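Local coordinates for translation initiation factor eif-2b-like protein (PDB 4ZEO), which serves as the delta subunit of eIF2B, a decameric complex for guanine nucleotide exchange on eIF2, and so probably acts in translation initiation, at residues E269-A273 against R293-T298; V287-R291 against E321-L325; K172-L178 against R220-M226; L209-I213 against I230-K234. All coordinates share one frame; numbering follows the deposited sequence.

Contact 1 (E269-A273 against R293-T298)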
loop_
_atom_site.group_PDB
_atom_site.type_symbol
_atom_site.label_atom_id
_atom_site.label_comp_id
_atom_site.label_asym_id
_atom_site.label_seq_id
_atom_site.Cartn_x
_atom_site.Cartn_y
_atom_site.Cartn_z
ATOM N N GLU A 269 -4.161 -4.972 -6.833
ATOM C CA GLU A 269 -4.840 -3.707 -7.146
ATOM C C GLU A 269 -6.091 -3.932 -8.000
ATOM O O GLU A 269 -7.162 -3.396 -7.717
ATOM C CB GLU A 269 -3.887 -2.748 -7.866
ATOM C CG GLU A 269 -4.543 -1.508 -8.442
ATOM C CD GLU A 269 -3.541 -0.598 -9.118
ATOM O OE1 GLU A 269 -2.632 -0.122 -8.425
ATOM O OE2 GLU A 269 -3.627 -0.389 -10.346
ATOM N N TYR A 270 -5.955 -4.766 -9.026
ATOM C CA TYR A 270 -7.073 -5.033 -9.914
ATOM C C TYR A 270 -8.218 -5.700 -9.159
ATOM O O TYR A 270 -9.357 -5.285 -9.278
ATOM C CB TYR A 270 -6.640 -5.928 -11.084
ATOM C CG TYR A 270 -7.790 -6.297 -11.967
ATOM C CD1 TYR A 270 -8.131 -5.502 -13.060
ATOM C CD2 TYR A 270 -8.577 -7.410 -11.681
ATOM C CE1 TYR A 270 -9.210 -5.823 -13.863
ATOM C CE2 TYR A 270 -9.658 -7.728 -12.455
ATOM C CZ TYR A 270 -9.971 -6.938 -13.553
ATOM O OH TYR A 270 -11.047 -7.280 -14.332
ATOM N N VAL A 271 -7.898 -6.734 -8.386
ATOM C CA VAL A 271 -8.908 -7.504 -7.684
ATOM C C VAL A 271 -9.631 -6.660 -6.649
ATOM O O VAL A 271 -10.864 -6.675 -6.603
ATOM C CB VAL A 271 -8.293 -8.773 -7.005
ATOM C CG1 VAL A 271 -9.289 -9.424 -6.028
ATOM C CG2 VAL A 271 -7.816 -9.770 -8.051
ATOM N N ILE A 272 -8.887 -5.884 -5.859
ATOM C CA ILE A 272 -9.502 -5.027 -4.837
ATOM C C ILE A 272 -10.428 -3.987 -5.485
ATOM O O ILE A 272 -11.562 -3.790 -5.047
ATOM C CB ILE A 272 -8.433 -4.298 -3.972
ATOM C CG1 ILE A 272 -7.709 -5.292 -3.057
ATOM C CG2 ILE A 272 -9.075 -3.215 -3.115
ATOM C CD1 ILE A 272 -6.458 -4.718 -2.366
ATOM N N ALA A 273 -9.955 -3.335 -6.540
ATOM C CA ALA A 273 -10.761 -2.304 -7.202
ATOM C C ALA A 273 -12.016 -2.932 -7.797
ATOM O O ALA A 273 -13.111 -2.389 -7.672
ATOM C CB ALA A 273 -9.956 -1.584 -8.271
ATOM N N ARG A 293 -4.868 5.611 -3.949
ATOM C CA ARG A 293 -4.877 4.897 -5.226
ATOM C C ARG A 293 -5.953 3.789 -5.322
ATOM O O ARG A 293 -6.631 3.667 -6.332
ATOM C CB ARG A 293 -3.481 4.306 -5.463
ATOM C CG ARG A 293 -3.331 3.411 -6.674
ATOM C CD ARG A 293 -1.967 2.691 -6.647
ATOM N NE ARG A 293 -1.702 2.198 -5.296
ATOM C CZ ARG A 293 -1.987 0.969 -4.884
ATOM N NH1 ARG A 293 -1.737 0.601 -3.628
ATOM N NH2 ARG A 293 -2.529 0.104 -5.733
ATOM N N LEU A 294 -6.128 2.993 -4.271
ATOM C CA LEU A 294 -7.127 1.930 -4.312
ATOM C C LEU A 294 -8.546 2.515 -4.439
ATOM O O LEU A 294 -9.378 1.977 -5.178
ATOM C CB LEU A 294 -7.020 1.040 -3.079
ATOM C CG LEU A 294 -5.783 0.152 -2.979
ATOM C CD1 LEU A 294 -5.863 -0.711 -1.734
ATOM C CD2 LEU A 294 -5.649 -0.720 -4.215
ATOM N N VAL A 295 -8.815 3.613 -3.724
ATOM C CA VAL A 295 -10.112 4.270 -3.805
ATOM C C VAL A 295 -10.355 4.831 -5.209
ATOM O O VAL A 295 -11.403 4.623 -5.807
ATOM C CB VAL A 295 -10.228 5.396 -2.749
ATOM C CG1 VAL A 295 -11.495 6.236 -2.961
ATOM C CG2 VAL A 295 -10.171 4.812 -1.352
ATOM N N GLU A 296 -9.346 5.487 -5.751
ATOM C CA GLU A 296 -9.406 6.034 -7.099
ATOM C C GLU A 296 -9.697 4.960 -8.156
ATOM O O GLU A 296 -10.552 5.163 -9.027
ATOM C CB GLU A 296 -8.089 6.760 -7.419
ATOM C CG GLU A 296 -8.005 7.388 -8.805
ATOM C CD GLU A 296 -6.801 8.304 -8.938
ATOM O OE1 GLU A 296 -6.199 8.667 -7.904
ATOM O OE2 GLU A 296 -6.443 8.667 -10.075
ATOM N N LYS A 297 -8.990 3.830 -8.062
ATOM C CA LYS A 297 -9.160 2.712 -8.991
ATOM C C LYS A 297 -10.560 2.127 -8.924
ATOM O O LYS A 297 -11.161 1.769 -9.961
ATOM C CB LYS A 297 -8.150 1.595 -8.702
ATOM C CG LYS A 297 -6.680 1.901 -8.972
ATOM C CD LYS A 297 -6.359 2.171 -10.406
ATOM C CE LYS A 297 -4.854 2.470 -10.561
ATOM N NZ LYS A 297 -4.459 2.772 -11.979
ATOM N N THR A 298 -11.073 2.033 -7.704
ATOM C CA THR A 298 -12.404 1.488 -7.470
ATOM C C THR A 298 -13.475 2.352 -8.105
ATOM O O THR A 298 -14.353 1.847 -8.820
ATOM C CB THR A 298 -12.699 1.362 -5.989
ATOM O OG1 THR A 298 -11.795 0.411 -5.413
ATOM C CG2 THR A 298 -14.128 0.905 -5.786
#

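Contact 2 (V287-R291 against E321-L325)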
loop_
_atom_site.group_PDB
_atom_site.type_symbol
_atom_site.label_atom_id
_atom_site.label_comp_id
_atom_site.label_asym_id
_atom_site.label_seq_id
_atom_site.Cartn_x
_atom_site.Cartn_y
_atom_site.Cartn_z
ATOM N N VAL A 287 -18.259 8.672 -0.068
ATOM C CA VAL A 287 -17.405 9.639 0.593
ATOM C C VAL A 287 -15.981 9.091 0.698
ATOM O O VAL A 287 -15.766 7.909 0.971
ATOM C CB VAL A 287 -17.931 10.003 1.997
ATOM C CG1 VAL A 287 -17.026 11.065 2.633
ATOM C CG2 VAL A 287 -19.389 10.505 1.912
ATOM N N THR A 288 -14.994 9.923 0.401
ATOM C CA THR A 288 -13.627 9.501 0.637
ATOM C C THR A 288 -12.807 10.703 1.084
ATOM O O THR A 288 -13.295 11.848 1.037
ATOM C CB THR A 288 -13.007 8.809 -0.594
ATOM O OG1 THR A 288 -11.845 8.087 -0.172
ATOM C CG2 THR A 288 -12.634 9.820 -1.681
ATOM N N TYR A 289 -11.596 10.426 1.573
ATOM C CA TYR A 289 -10.715 11.447 2.137
ATOM C C TYR A 289 -9.347 11.453 1.458
ATOM O O TYR A 289 -8.633 10.449 1.459
ATOM C CB TYR A 289 -10.558 11.211 3.636
ATOM C CG TYR A 289 -9.662 12.176 4.366
ATOM C CD1 TYR A 289 -10.003 13.522 4.484
ATOM C CD2 TYR A 289 -8.469 11.747 4.937
ATOM C CE1 TYR A 289 -9.190 14.411 5.166
ATOM C CE2 TYR A 289 -7.648 12.624 5.614
ATOM C CZ TYR A 289 -8.017 13.957 5.735
ATOM O OH TYR A 289 -7.202 14.838 6.422
ATOM N N GLY A 290 -8.982 12.603 0.895
ATOM C CA GLY A 290 -7.721 12.759 0.210
ATOM C C GLY A 290 -7.691 11.904 -1.032
ATOM O O GLY A 290 -8.737 11.553 -1.580
ATOM N N ARG A 291 -6.489 11.551 -1.472
ATOM C CA ARG A 291 -6.355 10.691 -2.627
ATOM C C ARG A 291 -5.632 9.400 -2.333
ATOM O O ARG A 291 -4.424 9.397 -2.152
ATOM C CB ARG A 291 -5.620 11.430 -3.722
ATOM C CG ARG A 291 -5.481 10.656 -4.992
ATOM C CD ARG A 291 -4.637 11.448 -5.948
ATOM N NE ARG A 291 -4.730 10.922 -7.294
ATOM C CZ ARG A 291 -4.207 11.522 -8.356
ATOM N NH1 ARG A 291 -3.587 12.682 -8.212
ATOM N NH2 ARG A 291 -4.326 10.975 -9.555
ATOM N N GLU A 321 -4.169 16.859 -1.776
ATOM C CA GLU A 321 -4.158 15.867 -2.858
ATOM C C GLU A 321 -5.555 15.511 -3.386
ATOM O O GLU A 321 -5.697 15.046 -4.514
ATOM C CB GLU A 321 -3.472 14.585 -2.422
ATOM C CG GLU A 321 -2.004 14.524 -2.689
ATOM C CD GLU A 321 -1.447 13.152 -2.352
ATOM O OE1 GLU A 321 -1.295 12.829 -1.153
ATOM O OE2 GLU A 321 -1.200 12.372 -3.302
ATOM N N GLY A 322 -6.561 15.607 -2.524
ATOM C CA GLY A 322 -7.935 15.326 -2.905
ATOM C C GLY A 322 -8.487 16.129 -4.076
ATOM O O GLY A 322 -9.411 15.687 -4.768
ATOM N N LYS A 323 -7.963 17.338 -4.257
ATOM C CA LYS A 323 -8.355 18.184 -5.373
ATOM C C LYS A 323 -7.952 17.515 -6.701
ATOM O O LYS A 323 -8.700 17.524 -7.675
ATOM C CB LYS A 323 -7.737 19.574 -5.223
ATOM C CG LYS A 323 -8.580 20.686 -5.799
ATOM C CD LYS A 323 -7.787 21.969 -5.916
ATOM C CE LYS A 323 -8.634 23.119 -6.473
ATOM N NZ LYS A 323 -9.600 23.683 -5.483
ATOM N N GLU A 324 -6.768 16.917 -6.723
ATOM C CA GLU A 324 -6.330 16.151 -7.882
ATOM C C GLU A 324 -7.228 14.918 -8.114
ATOM O O GLU A 324 -7.558 14.588 -9.245
ATOM C CB GLU A 324 -4.869 15.741 -7.716
ATOM C CG GLU A 324 -3.915 16.894 -7.962
ATOM C CD GLU A 324 -4.041 17.439 -9.366
ATOM O OE1 GLU A 324 -3.940 18.673 -9.535
ATOM O OE2 GLU A 324 -4.267 16.637 -10.300
ATOM N N LEU A 325 -7.613 14.230 -7.051
ATOM C CA LEU A 325 -8.555 13.123 -7.196
ATOM C C LEU A 325 -9.891 13.598 -7.782
ATOM O O LEU A 325 -10.438 12.971 -8.692
ATOM C CB LEU A 325 -8.790 12.420 -5.854
ATOM C CG LEU A 325 -9.858 11.323 -5.916
ATOM C CD1 LEU A 325 -9.462 10.248 -6.933
ATOM C CD2 LEU A 325 -10.126 10.701 -4.529
#

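Contact 3 (K172-L178 against R220-M226)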
loop_
_atom_site.group_PDB
_atom_site.type_symbol
_atom_site.label_atom_id
_atom_site.label_comp_id
_atom_site.label_asym_id
_atom_site.label_seq_id
_atom_site.Cartn_x
_atom_site.Cartn_y
_atom_site.Cartn_z
ATOM N N LYS A 172 6.188 7.797 -1.713
ATOM C CA LYS A 172 5.469 7.990 -0.460
ATOM C C LYS A 172 4.694 6.794 0.064
ATOM O O LYS A 172 4.876 6.411 1.205
ATOM C CB LYS A 172 4.511 9.191 -0.577
ATOM C CG LYS A 172 5.096 10.364 -1.301
ATOM C CD LYS A 172 4.189 11.570 -1.259
ATOM C CE LYS A 172 4.879 12.776 -1.923
ATOM N NZ LYS A 172 4.759 14.041 -1.133
ATOM N N ASP A 173 3.832 6.199 -0.740
ATOM C CA ASP A 173 3.001 5.119 -0.222
ATOM C C ASP A 173 3.769 3.805 -0.064
ATOM O O ASP A 173 4.793 3.577 -0.706
ATOM C CB ASP A 173 1.768 4.929 -1.099
ATOM C CG ASP A 173 2.118 4.556 -2.501
ATOM O OD1 ASP A 173 2.860 5.331 -3.145
ATOM O OD2 ASP A 173 1.662 3.487 -2.949
ATOM N N SER A 174 3.262 2.962 0.828
ATOM C CA SER A 174 3.895 1.703 1.183
ATOM C C SER A 174 3.996 0.733 0.002
ATOM O O SER A 174 4.971 -0.008 -0.109
ATOM C CB SER A 174 3.138 1.035 2.335
ATOM O OG SER A 174 1.773 0.902 2.017
ATOM N N ILE A 175 2.981 0.718 -0.852
ATOM C CA ILE A 175 2.976 -0.162 -2.008
ATOM C C ILE A 175 4.014 0.247 -3.059
ATOM O O ILE A 175 4.726 -0.619 -3.577
ATOM C CB ILE A 175 1.564 -0.233 -2.608
ATOM C CG1 ILE A 175 0.679 -0.957 -1.607
ATOM C CG2 ILE A 175 1.530 -1.003 -3.893
ATOM C CD1 ILE A 175 1.243 -2.283 -1.179
ATOM N N SER A 176 4.122 1.549 -3.346
ATOM C CA SER A 176 5.140 2.065 -4.272
ATOM C C SER A 176 6.513 1.791 -3.713
ATOM O O SER A 176 7.439 1.421 -4.434
ATOM C CB SER A 176 5.028 3.576 -4.473
ATOM O OG SER A 176 3.892 3.934 -5.209
ATOM N N ARG A 177 6.643 1.998 -2.412
ATOM C CA ARG A 177 7.914 1.757 -1.765
ATOM C C ARG A 177 8.277 0.275 -1.893
ATOM O O ARG A 177 9.411 -0.055 -2.251
ATOM C CB ARG A 177 7.868 2.200 -0.302
ATOM C CG ARG A 177 7.840 3.703 -0.119
ATOM C CD ARG A 177 7.555 4.046 1.340
ATOM N NE ARG A 177 8.676 3.638 2.181
ATOM C CZ ARG A 177 8.654 3.598 3.509
ATOM N NH1 ARG A 177 7.553 3.941 4.175
ATOM N NH2 ARG A 177 9.740 3.208 4.168
ATOM N N LEU A 178 7.302 -0.603 -1.669
ATOM C CA LEU A 178 7.554 -2.042 -1.713
ATOM C C LEU A 178 7.998 -2.501 -3.118
ATOM O O LEU A 178 8.989 -3.223 -3.262
ATOM C CB LEU A 178 6.309 -2.827 -1.256
ATOM C CG LEU A 178 6.389 -4.357 -1.418
ATOM C CD1 LEU A 178 7.544 -4.953 -0.638
ATOM C CD2 LEU A 178 5.094 -5.035 -1.019
ATOM N N ARG A 220 14.388 5.844 5.541
ATOM C CA ARG A 220 13.084 5.998 6.157
ATOM C C ARG A 220 12.718 4.728 6.906
ATOM O O ARG A 220 13.003 3.633 6.430
ATOM C CB ARG A 220 12.030 6.324 5.096
ATOM C CG ARG A 220 10.664 6.660 5.668
ATOM C CD ARG A 220 9.649 6.985 4.597
ATOM N NE ARG A 220 8.312 7.055 5.179
ATOM C CZ ARG A 220 7.199 7.314 4.502
ATOM N NH1 ARG A 220 7.248 7.542 3.195
ATOM N NH2 ARG A 220 6.037 7.339 5.139
ATOM N N PRO A 221 12.045 4.864 8.059
ATOM C CA PRO A 221 11.562 3.655 8.715
ATOM C C PRO A 221 10.689 2.854 7.752
ATOM O O PRO A 221 9.879 3.423 7.019
ATOM C CB PRO A 221 10.749 4.211 9.891
ATOM C CG PRO A 221 11.447 5.487 10.226
ATOM C CD PRO A 221 11.776 6.066 8.879
ATOM N N MET A 222 10.913 1.550 7.698
ATOM C CA MET A 222 10.232 0.690 6.749
ATOM C C MET A 222 8.762 0.469 7.100
ATOM O O MET A 222 8.409 0.329 8.268
ATOM C CB MET A 222 10.950 -0.657 6.648
ATOM C CG MET A 222 12.342 -0.564 6.070
ATOM S SD MET A 222 12.991 -2.191 5.625
ATOM C CE MET A 222 12.431 -3.152 7.028
ATOM N N CYS A 223 7.923 0.405 6.066
ATOM C CA CYS A 223 6.515 0.083 6.227
ATOM C C CYS A 223 6.327 -1.444 6.441
ATOM O O CYS A 223 7.262 -2.231 6.235
ATOM C CB CYS A 223 5.730 0.572 4.997
ATOM S SG CYS A 223 6.376 0.021 3.364
ATOM N N PHE A 224 5.132 -1.859 6.863
ATOM C CA PHE A 224 4.858 -3.279 7.095
ATOM C C PHE A 224 5.066 -4.092 5.816
ATOM O O PHE A 224 5.570 -5.218 5.873
ATOM C CB PHE A 224 3.428 -3.489 7.594
ATOM C CG PHE A 224 3.210 -3.055 9.005
ATOM C CD1 PHE A 224 4.275 -2.815 9.844
ATOM C CD2 PHE A 224 1.935 -2.888 9.501
ATOM C CE1 PHE A 224 4.070 -2.395 11.159
ATOM C CE2 PHE A 224 1.733 -2.471 10.817
ATOM C CZ PHE A 224 2.818 -2.232 11.637
ATOM N N ALA A 225 4.711 -3.494 4.668
ATOM C CA ALA A 225 4.808 -4.163 3.368
ATOM C C ALA A 225 6.235 -4.622 3.077
ATOM O O ALA A 225 6.461 -5.788 2.706
ATOM C CB ALA A 225 4.308 -3.240 2.253
ATOM N N MET A 226 7.181 -3.711 3.298
ATOM C CA MET A 226 8.593 -4.003 3.155
ATOM C C MET A 226 9.031 -5.027 4.198
ATOM O O MET A 226 9.737 -5.976 3.883
ATOM C CB MET A 226 9.415 -2.725 3.292
ATOM C CG MET A 226 9.320 -1.800 2.097
ATOM S SD MET A 226 10.039 -0.163 2.393
ATOM C CE MET A 226 11.777 -0.618 2.419
HETATM O O HOH W 1 12.616 2.611 4.023
#

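Contact 4 (L209-I213 against I230-K234)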
loop_
_atom_site.group_PDB
_atom_site.type_symbol
_atom_site.label_atom_id
_atom_site.label_comp_id
_atom_site.label_asym_id
_atom_site.label_seq_id
_atom_site.Cartn_x
_atom_site.Cartn_y
_atom_site.Cartn_z
ATOM N N LEU A 209 22.251 -8.876 1.427
ATOM C CA LEU A 209 20.887 -8.386 1.594
ATOM C C LEU A 209 20.713 -7.429 2.763
ATOM O O LEU A 209 20.103 -6.369 2.616
ATOM C CB LEU A 209 19.913 -9.561 1.745
ATOM C CG LEU A 209 18.473 -9.121 2.023
ATOM C CD1 LEU A 209 17.905 -8.298 0.866
ATOM C CD2 LEU A 209 17.564 -10.333 2.328
ATOM N N ASN A 210 21.237 -7.808 3.921
ATOM C CA ASN A 210 21.059 -7.012 5.133
ATOM C C ASN A 210 21.646 -5.591 5.031
ATOM O O ASN A 210 21.032 -4.659 5.533
ATOM C CB ASN A 210 21.643 -7.748 6.361
ATOM C CG ASN A 210 20.696 -8.783 6.926
ATOM O OD1 ASN A 210 19.606 -9.019 6.378
ATOM N ND2 ASN A 210 21.123 -9.460 7.984
ATOM N N PRO A 211 22.826 -5.414 4.389
ATOM C CA PRO A 211 23.281 -4.025 4.200
ATOM C C PRO A 211 22.309 -3.156 3.386
ATOM O O PRO A 211 22.212 -1.958 3.681
ATOM C CB PRO A 211 24.608 -4.197 3.474
ATOM C CG PRO A 211 25.117 -5.493 4.013
ATOM C CD PRO A 211 23.902 -6.372 4.062
ATOM N N GLN A 212 21.619 -3.725 2.398
ATOM C CA GLN A 212 20.606 -2.972 1.648
ATOM C C GLN A 212 19.431 -2.587 2.560
ATOM O O GLN A 212 18.940 -1.471 2.529
ATOM C CB GLN A 212 20.081 -3.771 0.437
ATOM C CG GLN A 212 21.117 -4.603 -0.280
ATOM C CD GLN A 212 22.298 -3.807 -0.812
ATOM O OE1 GLN A 212 22.176 -2.636 -1.182
ATOM N NE2 GLN A 212 23.471 -4.435 -0.804
ATOM N N ILE A 213 18.969 -3.529 3.366
ATOM C CA ILE A 213 17.875 -3.265 4.297
ATOM C C ILE A 213 18.253 -2.179 5.308
ATOM O O ILE A 213 17.462 -1.296 5.611
ATOM C CB ILE A 213 17.476 -4.543 5.046
ATOM C CG1 ILE A 213 17.089 -5.622 4.031
ATOM C CG2 ILE A 213 16.324 -4.278 6.025
ATOM C CD1 ILE A 213 16.709 -6.933 4.645
ATOM N N ILE A 230 10.420 -8.821 3.122
ATOM C CA ILE A 230 11.763 -9.170 3.570
ATOM C C ILE A 230 11.754 -10.468 4.365
ATOM O O ILE A 230 12.615 -11.337 4.171
ATOM C CB ILE A 230 12.376 -8.011 4.402
ATOM C CG1 ILE A 230 12.808 -6.875 3.472
ATOM C CG2 ILE A 230 13.584 -8.462 5.227
ATOM C CD1 ILE A 230 13.263 -5.619 4.185
ATOM N N ARG A 231 10.774 -10.613 5.253
ATOM C CA ARG A 231 10.647 -11.851 6.019
ATOM C C ARG A 231 10.395 -13.022 5.074
ATOM O O ARG A 231 11.015 -14.077 5.228
ATOM C CB ARG A 231 9.536 -11.742 7.067
ATOM C CG ARG A 231 9.181 -13.055 7.761
ATOM C CD ARG A 231 8.056 -12.850 8.757
ATOM N NE ARG A 231 7.004 -12.022 8.162
ATOM C CZ ARG A 231 6.049 -12.472 7.347
ATOM N NH1 ARG A 231 5.161 -11.623 6.854
ATOM N NH2 ARG A 231 5.977 -13.762 7.025
ATOM N N LEU A 232 9.521 -12.824 4.081
ATOM C CA LEU A 232 9.243 -13.873 3.086
ATOM C C LEU A 232 10.459 -14.224 2.231
ATOM O O LEU A 232 10.744 -15.405 2.012
ATOM C CB LEU A 232 8.081 -13.465 2.187
ATOM C CG LEU A 232 6.705 -13.406 2.851
ATOM C CD1 LEU A 232 5.666 -12.730 1.956
ATOM C CD2 LEU A 232 6.256 -14.807 3.221
ATOM N N LEU A 233 11.197 -13.211 1.790
ATOM C CA LEU A 233 12.398 -13.433 0.989
ATOM C C LEU A 233 13.465 -14.186 1.763
ATOM O O LEU A 233 14.089 -15.115 1.239
ATOM C CB LEU A 233 12.985 -12.098 0.493
ATOM C CG LEU A 233 14.340 -12.146 -0.237
ATOM C CD1 LEU A 233 14.289 -13.018 -1.478
ATOM C CD2 LEU A 233 14.791 -10.750 -0.623
ATOM N N LYS A 234 13.694 -13.778 3.010
ATOM C CA LYS A 234 14.704 -14.449 3.809
ATOM C C LYS A 234 14.308 -15.902 4.045
ATOM O O LYS A 234 15.165 -16.784 4.036
ATOM C CB LYS A 234 14.926 -13.730 5.122
ATOM C CG LYS A 234 15.892 -12.572 5.023
ATOM C CD LYS A 234 15.875 -11.771 6.298
ATOM C CE LYS A 234 16.804 -10.575 6.218
ATOM N NZ LYS A 234 17.091 -10.059 7.570
#

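Contact 1 (E269-A273 against R293-T298)
Glu269 on helix 246-277 reaches both Arg293 and Lys297 on helix 293-304, a salt-bridge network that joins the long helix 246-277 to the helix following strand 285-289 of the Rossmann-like parallel sheet. The two carboxylate oxygens divide the work. Arg293 NH2 donates over 2.7 Å to Glu269 OE1, which accepts through its anti lone pair, with a somewhat bent N-H...O angle of 145°. Glu269 OE2 serves Lys297 instead, whose NZ stands 3.7 Å away in a long salt bridge. An extended chain, with CG anti to the backbone N (chi1 170°), carries the Glu269 carboxylate across the gap. Arg293 NH1 pairs with Glu393, so the guanidinium is gripped by two acidic groups.

Beside the charges the packing is apolar. Ala273 CB rests 3.7 Å from Lys297 CB, and Ile272 CD1 meets Leu294 CD1 at 4.1 Å, next to Leu391 of strand 387-391. The axes of the two short segments cross at -61° and approach to 9.0 Å, with the small Ala273 lying nearest Thr298. Thr298 OG1 turns back on its own helix and donates to Leu294 O at 2.9 Å, from the face of that carbonyl opposite to Thr298 N.

Contact 2 (V287-R291 against E321-L325)
In the Rossmann-like domain, the turn that leaves the carboxyl end of parallel strand 285-289 packs on helix 321-331, and here Gly290 and Arg291 meet Gly322 and Leu325. The backbones come close at a pair of glycines, Gly290 CA and Gly322 CA being 4.0 Å apart. Gly290 has a positive phi of 66°, a conformation that favours glycine. Within the strand, Thr288 CG2 and Leu325 CD2 meet tip to tip at 3.9 Å, and the same methyl of Leu325 lies near Gly290 O. Thr288 OG1 is occupied by the Phe356 carbonyl on the neighbouring strand.

Arg291 contributes the largest share of the buried surface. Its chain runs fully extended from a CG anti to the backbone N (chi1 -177°), which lays the methylenes over the helix: CB lies 3.7 Å from Glu321 O and CG 3.8 Å from Leu325 CB. One guanidinium face then covers the backbone at Glu324 and Leu325, and NH1 sits 3.4 Å from Glu324 CB. The Glu324 carboxylate is not in a salt bridge with it: OE2 stands 4.5 Å from NH1, well out of the guanidinium plane. Arg291 NE is instead salt-bridged to Glu296. Van der Waals packing therefore joins strand end to helix, with Glu324 offering at most a diffuse charge attraction, while the salt bridge made by Arg291 NE goes to a third element, helix 293-304.

Contact 3 (K172-L178 against R220-M226)
Two helix starts lie side by side in the helical part of the chain: Asp173 is the N-cap of helix 174-191 and Cys223 that of helix 224-239. Ser174 is nearest Cys223 and Leu178 nearest Met226, their CA atoms 5.9 Å and 5.3 Å apart, so the two backbones advance in the same sense. Asp173 caps its helix by accepting from Ser176 N, and its other carboxylate oxygen takes Ser176 OG.

Between the segments lies an arginine-arginine stack. The guanidinium of Arg177 is flat on that of Arg220, centres 4.1 Å apart and planes 14° apart, with Arg177 NH1 over the middle of its partner although the chains cross at about a right angle. Cys223 SG lies over the rim of the opposite face of Arg177. In its own plane, Arg177 NH2 donates to Pro221 O over 2.9 Å at a nearly straight 169°, arriving above the carbonyl plane. The same NH2 reaches, also in plane, a water that donates to Arg220 O; together these partners fix the rotation of the NH2 end, and the carbonyls may offset the repulsion between like charges. Arg220 NH1 makes a weak bond to Lys172 O at 3.3 Å. Ser174 OG turns to Asn396, while its CB packs on Cys223 SG; one turn further along helix 174-191, Leu178 CD2 lies 3.8 Å from Ala225 CB.

Contact 4 (L209-I213 against I230-K234)
Lys234 and Asn210 each place CG anti to the carbonyl carbon, with chi1 of -84° and -82°, and the lysine chain then runs straight beyond CG, which takes its ammonium over to the amide on the other helix. There Lys234 NZ donates to Asn210 OD1 at 3.0 Å; the two side chains cross at about a right angle, and NZ is tilted 20° from the carbonyl plane. One polar bond thus closes one flank of an antiparallel helical hairpin made by helices 200-219 and 224-239.

The remainder is hydrocarbon. Ile213 and Ile230 point at each other tip to tip, CD1 of Ile213 being 3.5 Å from CG2 of Ile230. Leu209 CD2 touches two neighbours, Lys234 CG at 3.9 Å and Leu233 CD2 at 4.1 Å, so the lysine serves as an apolar surface along its methylenes before it bonds at its end. The axes of the two short segments approach only to 12.6 Å, a wide spacing bridged by these long side chains, and helix 200-219 is kinked at Pro211. Phe185 of helix 174-191 packs on Leu209, Ile213 and Leu233; Leu253 and Trp256 of helix 246-277 also pack on Leu233, and Met222, just before helix 224-239, adjoins the isoleucine pair.

Contacts 3 and 4 share helix 224-239 and belong to the helical part of the chain, whereas contact 2 lies in the Rossmann-like domain and contact 1 spans the join between the two. Contact 3 is the most buried, about 7 Å from the centre of the chain, and sets its two arginines against backbone carbonyls and a water; the others are partly buried. Contact 1 pairs opposite charges directly, contact 2 relies on packing, and contact 4 combines aliphatic packing with a single polar bond. The Glu296-Arg291 salt bridge links contacts 1 and 2, Met222 of contact 3 packs on the isoleucines of contact 4, and Arg293 of contact 1 packs on Ile175 of contact 3.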